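Local structure of endo-1,4-beta-mannanase (Eisenia fetida, 5Y6T) at residues M24-F38 / G63-T77. The protein probably hydrolyses internal beta-1,4-mannosidic linkages in mannan polysaccharides, as a GH5-family endo-1,4-beta-mannanase. Residues are numbered along the deposited sequence; the frame is centred on the assembly and turned at random. Where two conformers were deposited one is given.
Sequences MSGMNIAWQNYGRDF and GNSLRIWVHCDGGYT
Trp69 meets Ala30 and Trp31 with one face of its indole: Ala30 CB stands over the five-membered ring, 3.7 Å from its centroid, while Trp31 CZ3 lies above the rim of the six-membered ring, near Trp69 CZ3 (3.7 Å), the two indole planes inclined at 55°. Tyr34 CE1 reaches the edge of Trp69, and Tyr34 receives Cys72 on one face, the SG atom 3.9 Å from the ring centroid. An alanine in place of Trp69 would probably leave Ala30 CB and the Trp31 ring without the surface they pack on, opening a gap beside Tyr34. Deeper in, Arg67, extended with CG opposite its backbone N (chi1 -179°), runs alongside Asn28 and gives NH1 to Asn28 OD1 (2.7 Å, 165°) in the guanidinium plane, with the amide almost perpendicular. NH1 also forms a salt bridge with Glu297, and NH2 one with Glu163; Trp69 NE1 lies over the rim of one guanidinium face. Behind these side chains, Arg67 N bonds Met27 O, and Ile29 N bonds Arg67 O at 2.8 Å; past the cis peptide before Ala30, Trp69 N still reaches Ala30 O (2.9 Å). The arrangement is the parallel strand pairing of a right-handed beta-alpha-beta unit, crossing through helix 42-60, in the (beta/alpha)8 barrel of GH5 enzymes, whose C-terminal strand ends carry the active-site cleft.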
loop_
_atom_site.group_PDB
_atom_site.type_symbol
_atom_site.label_atom_id
_atom_site.label_comp_id
_atom_site.label_asym_id
_atom_site.label_seq_id
_atom_site.Cartn_x
_atom_site.Cartn_y
_atom_site.Cartn_z
ATOM N N MET A 24 1.521 12.481 -2.952
ATOM C CA MET A 24 0.381 11.687 -3.372
ATOM C C MET A 24 -0.815 11.988 -2.459
ATOM O O MET A 24 -0.866 11.557 -1.301
ATOM C CB MET A 24 0.712 10.171 -3.273
ATOM C CG MET A 24 1.898 9.748 -4.112
ATOM S SD MET A 24 1.609 9.839 -5.885
ATOM C CE MET A 24 2.273 11.473 -6.260
ATOM N N SER A 25 -1.801 12.697 -2.995
ATOM C CA SER A 25 -2.987 13.061 -2.263
ATOM C C SER A 25 -4.198 12.358 -2.838
ATOM O O SER A 25 -4.448 12.496 -3.995
ATOM C CB SER A 25 -3.221 14.564 -2.310
ATOM O OG SER A 25 -4.393 14.961 -1.646
ATOM N N GLY A 26 -4.862 11.519 -2.068
ATOM C CA GLY A 26 -5.923 10.735 -2.631
ATOM C C GLY A 26 -6.617 9.857 -1.634
ATOM O O GLY A 26 -6.659 10.180 -0.460
ATOM N N MET A 27 -7.283 8.832 -2.132
ATOM C CA MET A 27 -8.043 7.921 -1.268
ATOM C C MET A 27 -7.668 6.497 -1.510
ATOM O O MET A 27 -7.382 6.101 -2.654
ATOM C CB MET A 27 -9.573 8.069 -1.537
ATOM C CG MET A 27 -10.086 9.476 -1.370
ATOM S SD MET A 27 -11.918 9.431 -1.491
ATOM C CE MET A 27 -12.301 11.152 -1.785
ATOM N N ASN A 28 -7.736 5.715 -0.438
ATOM C CA ASN A 28 -7.870 4.316 -0.596
ATOM C C ASN A 28 -9.253 4.073 -1.196
ATOM O O ASN A 28 -10.220 4.674 -0.716
ATOM C CB ASN A 28 -7.815 3.599 0.742
ATOM C CG ASN A 28 -6.447 3.569 1.342
ATOM O OD1 ASN A 28 -5.726 2.609 1.145
ATOM N ND2 ASN A 28 -6.129 4.576 2.151
ATOM N N ILE A 29 -9.333 3.210 -2.193
ATOM C CA ILE A 29 -10.690 2.827 -2.752
ATOM C C ILE A 29 -11.521 2.146 -1.633
ATOM O O ILE A 29 -12.643 2.602 -1.408
ATOM C CB ILE A 29 -10.672 2.120 -4.098
ATOM C CG1 ILE A 29 -9.898 2.972 -5.094
ATOM C CG2 ILE A 29 -12.068 1.842 -4.615
ATOM C CD1 ILE A 29 -10.338 4.403 -5.179
ATOM N N ALA A 30 -11.026 1.148 -0.915
ATOM C CA ALA A 30 -9.914 0.252 -1.303
ATOM C C ALA A 30 -10.364 -0.895 -2.233
ATOM O O ALA A 30 -9.547 -1.623 -2.801
ATOM C CB ALA A 30 -9.231 -0.300 -0.103
ATOM N N TRP A 31 -11.662 -0.996 -2.426
ATOM C CA TRP A 31 -12.302 -1.966 -3.285
ATOM C C TRP A 31 -13.700 -1.500 -3.631
ATOM O O TRP A 31 -14.182 -0.561 -3.065
ATOM C CB TRP A 31 -12.446 -3.344 -2.655
ATOM C CG TRP A 31 -13.226 -3.329 -1.335
ATOM C CD1 TRP A 31 -14.580 -3.320 -1.168
ATOM C CD2 TRP A 31 -12.659 -3.206 -0.044
ATOM N NE1 TRP A 31 -14.880 -3.266 0.175
ATOM C CE2 TRP A 31 -13.719 -3.177 0.891
ATOM C CE3 TRP A 31 -11.337 -3.087 0.425
ATOM C CZ2 TRP A 31 -13.495 -3.123 2.301
ATOM C CZ3 TRP A 31 -11.123 -3.023 1.816
ATOM C CH2 TRP A 31 -12.182 -2.992 2.725
ATOM N N GLN A 32 -14.288 -2.158 -4.621
ATOM C CA GLN A 32 -15.753 -2.048 -4.880
ATOM C C GLN A 32 -16.395 -3.342 -4.412
ATOM O O GLN A 32 -17.211 -3.345 -3.471
ATOM C CB GLN A 32 -16.019 -1.788 -6.355
ATOM C CG GLN A 32 -17.493 -1.713 -6.779
ATOM C CD GLN A 32 -18.253 -0.568 -6.140
ATOM O OE1 GLN A 32 -17.685 0.395 -5.640
ATOM N NE2 GLN A 32 -19.567 -0.696 -6.130
ATOM N N ASN A 33 -16.043 -4.442 -5.066
ATOM C CA ASN A 33 -16.386 -5.760 -4.563
ATOM C C ASN A 33 -15.110 -6.409 -3.986
ATOM O O ASN A 33 -14.285 -6.879 -4.754
ATOM C CB ASN A 33 -16.929 -6.615 -5.682
ATOM C CG ASN A 33 -18.302 -6.137 -6.174
ATOM O OD1 ASN A 33 -18.904 -5.223 -5.583
ATOM N ND2 ASN A 33 -18.762 -6.711 -7.300
ATOM N N TYR A 34 -14.971 -6.410 -2.659
ATOM C CA TYR A 34 -13.737 -6.846 -2.022
ATOM C C TYR A 34 -13.188 -8.165 -2.536
ATOM O O TYR A 34 -13.868 -9.215 -2.488
ATOM C CB TYR A 34 -14.014 -6.948 -0.525
ATOM C CG TYR A 34 -12.894 -7.447 0.306
ATOM C CD1 TYR A 34 -11.944 -6.572 0.867
ATOM C CD2 TYR A 34 -12.822 -8.770 0.641
ATOM C CE1 TYR A 34 -10.936 -7.078 1.693
ATOM C CE2 TYR A 34 -11.817 -9.255 1.467
ATOM C CZ TYR A 34 -10.898 -8.395 1.995
ATOM O OH TYR A 34 -9.897 -8.921 2.819
ATOM N N GLY A 35 -11.938 -8.140 -3.005
ATOM C CA GLY A 35 -11.214 -9.283 -3.506
ATOM C C GLY A 35 -11.738 -9.796 -4.828
ATOM O O GLY A 35 -11.190 -10.736 -5.356
ATOM N N ARG A 36 -12.757 -9.103 -5.406
ATOM C CA ARG A 36 -13.409 -9.584 -6.618
ATOM C C ARG A 36 -13.589 -8.456 -7.620
ATOM O O ARG A 36 -14.535 -8.422 -8.415
ATOM C CB ARG A 36 -14.748 -10.240 -6.241
ATOM C CG ARG A 36 -14.553 -11.414 -5.318
ATOM C CD ARG A 36 -15.852 -12.139 -5.014
ATOM N NE ARG A 36 -15.653 -13.406 -4.311
ATOM C CZ ARG A 36 -16.341 -14.526 -4.569
ATOM N NH1 ARG A 36 -17.278 -14.555 -5.524
ATOM N NH2 ARG A 36 -16.104 -15.621 -3.869
ATOM N N ASP A 37 -12.656 -7.506 -7.607
ATOM C CA ASP A 37 -12.731 -6.383 -8.532
ATOM C C ASP A 37 -12.051 -6.636 -9.870
ATOM O O ASP A 37 -12.438 -6.088 -10.904
ATOM C CB ASP A 37 -12.105 -5.159 -7.865
ATOM C CG ASP A 37 -13.032 -4.541 -6.838
ATOM O OD1 ASP A 37 -14.234 -4.415 -7.161
ATOM O OD2 ASP A 37 -12.589 -4.127 -5.778
ATOM N N PHE A 38 -10.953 -7.358 -9.811
ATOM C CA PHE A 38 -10.126 -7.682 -10.972
ATOM C C PHE A 38 -10.000 -9.179 -11.150
ATOM O O PHE A 38 -9.857 -9.915 -10.189
ATOM C CB PHE A 38 -8.744 -7.019 -10.790
ATOM C CG PHE A 38 -8.830 -5.531 -10.580
ATOM C CD1 PHE A 38 -8.920 -4.645 -11.614
ATOM C CD2 PHE A 38 -8.782 -5.007 -9.285
ATOM C CE1 PHE A 38 -9.009 -3.289 -11.410
ATOM C CE2 PHE A 38 -8.831 -3.655 -9.068
ATOM C CZ PHE A 38 -8.946 -2.774 -10.099
ATOM N N GLY A 63 -7.701 15.218 -6.012
ATOM C CA GLY A 63 -6.732 14.178 -5.670
ATOM C C GLY A 63 -5.932 13.832 -6.882
ATOM O O GLY A 63 -6.344 14.083 -8.052
ATOM N N ASN A 64 -4.826 13.181 -6.642
ATOM C CA ASN A 64 -3.963 12.734 -7.737
ATOM C C ASN A 64 -3.560 11.293 -7.694
ATOM O O ASN A 64 -2.677 10.890 -8.443
ATOM C CB ASN A 64 -2.703 13.616 -7.803
ATOM C CG ASN A 64 -1.827 13.517 -6.555
ATOM O OD1 ASN A 64 -1.918 12.510 -5.783
ATOM N ND2 ASN A 64 -1.048 14.573 -6.289
ATOM N N SER A 65 -4.168 10.535 -6.793
ATOM C CA SER A 65 -3.748 9.183 -6.575
ATOM C C SER A 65 -4.795 8.402 -5.856
ATOM O O SER A 65 -5.740 8.940 -5.263
ATOM C CB SER A 65 -2.411 9.178 -5.823
ATOM O OG SER A 65 -2.531 9.920 -4.615
ATOM N N LEU A 66 -4.575 7.084 -5.849
ATOM C CA LEU A 66 -5.448 6.158 -5.183
ATOM C C LEU A 66 -4.724 4.871 -4.835
ATOM O O LEU A 66 -3.779 4.491 -5.504
ATOM C CB LEU A 66 -6.742 5.893 -6.004
ATOM C CG LEU A 66 -6.651 5.102 -7.294
ATOM C CD1 LEU A 66 -6.594 3.577 -7.103
ATOM C CD2 LEU A 66 -7.739 5.527 -8.209
ATOM N N ARG A 67 -5.226 4.182 -3.829
ATOM C CA ARG A 67 -4.729 2.870 -3.427
ATOM C C ARG A 67 -5.851 1.861 -3.527
ATOM O O ARG A 67 -6.932 2.076 -3.004
ATOM C CB ARG A 67 -4.189 2.935 -1.987
ATOM C CG ARG A 67 -3.600 1.635 -1.426
ATOM C CD ARG A 67 -2.816 2.009 -0.159
ATOM N NE ARG A 67 -2.265 0.866 0.568
ATOM C CZ ARG A 67 -2.814 0.326 1.655
ATOM N NH1 ARG A 67 -4.035 0.673 2.105
ATOM N NH2 ARG A 67 -2.142 -0.652 2.273
ATOM N N ILE A 68 -5.596 0.761 -4.196
ATOM C CA ILE A 68 -6.620 -0.235 -4.475
ATOM C C ILE A 68 -6.069 -1.643 -4.250
ATOM O O ILE A 68 -4.874 -1.952 -4.496
ATOM C CB ILE A 68 -7.143 -0.104 -5.931
ATOM C CG1 ILE A 68 -8.391 -1.005 -6.105
ATOM C CG2 ILE A 68 -6.065 -0.367 -6.993
ATOM C CD1 ILE A 68 -9.283 -0.559 -7.245
ATOM N N TRP A 69 -6.931 -2.524 -3.795
ATOM C CA TRP A 69 -6.519 -3.864 -3.369
ATOM C C TRP A 69 -7.011 -4.913 -4.340
ATOM O O TRP A 69 -8.133 -4.790 -4.877
ATOM C CB TRP A 69 -7.082 -4.180 -2.012
ATOM C CG TRP A 69 -6.667 -3.329 -0.851
ATOM C CD1 TRP A 69 -5.919 -2.175 -0.864
ATOM C CD2 TRP A 69 -6.982 -3.578 0.512
ATOM N NE1 TRP A 69 -5.803 -1.667 0.434
ATOM C CE2 TRP A 69 -6.441 -2.522 1.285
ATOM C CE3 TRP A 69 -7.710 -4.576 1.178
ATOM C CZ2 TRP A 69 -6.589 -2.460 2.685
ATOM C CZ3 TRP A 69 -7.831 -4.511 2.551
ATOM C CH2 TRP A 69 -7.284 -3.466 3.290
ATOM N N VAL A 70 -6.237 -5.982 -4.466
ATOM C CA VAL A 70 -6.544 -7.014 -5.486
ATOM C C VAL A 70 -6.825 -8.360 -4.853
ATOM O O VAL A 70 -8.015 -8.690 -4.701
ATOM C CB VAL A 70 -5.446 -7.109 -6.571
ATOM C CG1 VAL A 70 -5.797 -8.117 -7.655
ATOM C CG2 VAL A 70 -5.135 -5.722 -7.179
ATOM N N HIS A 71 -5.852 -9.167 -4.474
ATOM C CA HIS A 71 -6.183 -10.522 -4.034
ATOM C C HIS A 71 -6.821 -10.583 -2.637
ATOM O O HIS A 71 -7.577 -11.554 -2.327
ATOM C CB HIS A 71 -4.962 -11.436 -3.979
ATOM C CG HIS A 71 -4.179 -11.501 -5.258
ATOM N ND1 HIS A 71 -4.748 -11.837 -6.466
ATOM C CD2 HIS A 71 -2.852 -11.418 -5.473
ATOM C CE1 HIS A 71 -3.801 -11.923 -7.394
ATOM N NE2 HIS A 71 -2.635 -11.657 -6.812
ATOM N N CYS A 72 -6.428 -9.643 -1.787
ATOM C CA CYS A 72 -6.996 -9.523 -0.422
ATOM C C CYS A 72 -6.651 -10.768 0.383
ATOM O O CYS A 72 -5.459 -11.059 0.615
ATOM C CB CYS A 72 -8.513 -9.199 -0.482
ATOM S SG CYS A 72 -8.838 -7.581 -1.234
ATOM N N ASP A 73 -7.610 -11.602 0.716
ATOM C CA ASP A 73 -7.331 -12.801 1.503
ATOM C C ASP A 73 -7.135 -14.059 0.645
ATOM O O ASP A 73 -7.005 -15.118 1.145
ATOM C CB ASP A 73 -8.513 -13.060 2.472
ATOM C CG ASP A 73 -9.839 -13.273 1.731
ATOM O OD1 ASP A 73 -9.895 -13.332 0.511
ATOM O OD2 ASP A 73 -10.862 -13.407 2.373
ATOM N N GLY A 74 -7.024 -13.901 -0.676
ATOM C CA GLY A 74 -6.823 -15.028 -1.611
ATOM C C GLY A 74 -8.047 -15.899 -1.881
ATOM O O GLY A 74 -7.914 -16.989 -2.389
ATOM N N GLY A 75 -9.225 -15.409 -1.478
ATOM C CA GLY A 75 -10.453 -16.170 -1.604
ATOM C C GLY A 75 -10.989 -16.304 -3.000
ATOM O O GLY A 75 -11.688 -17.270 -3.273
ATOM N N TYR A 76 -10.627 -15.391 -3.907
ATOM C CA TYR A 76 -11.088 -15.443 -5.273
ATOM C C TYR A 76 -9.998 -15.488 -6.329
ATOM O O TYR A 76 -10.139 -16.198 -7.292
ATOM C CB TYR A 76 -11.968 -14.253 -5.496
ATOM C CG TYR A 76 -12.839 -14.183 -6.744
ATOM C CD1 TYR A 76 -13.888 -15.098 -6.982
ATOM C CD2 TYR A 76 -12.654 -13.146 -7.666
ATOM C CE1 TYR A 76 -14.711 -14.947 -8.058
ATOM C CE2 TYR A 76 -13.434 -13.027 -8.777
ATOM C CZ TYR A 76 -14.489 -13.885 -8.963
ATOM O OH TYR A 76 -15.304 -13.695 -10.082
ATOM N N THR A 77 -8.949 -14.699 -6.132
ATOM C CA THR A 77 -7.731 -14.718 -6.894
ATOM C C THR A 77 -6.578 -14.763 -5.900
ATOM O O THR A 77 -6.734 -14.340 -4.735
ATOM C CB THR A 77 -7.590 -13.469 -7.769
ATOM O OG1 THR A 77 -7.522 -12.288 -6.960
ATOM C CG2 THR A 77 -8.769 -13.396 -8.819
HETATM O O HOH W 1 -10.953 -11.097 4.153
HETATM O O HOH W 2 -9.267 -10.360 -7.434
HETATM O O HOH W 3 -9.553 -12.625 -3.840
HETATM O O HOH W 4 -10.671 -5.792 -4.550
HETATM O O HOH W 5 -9.949 -7.567 -6.666
#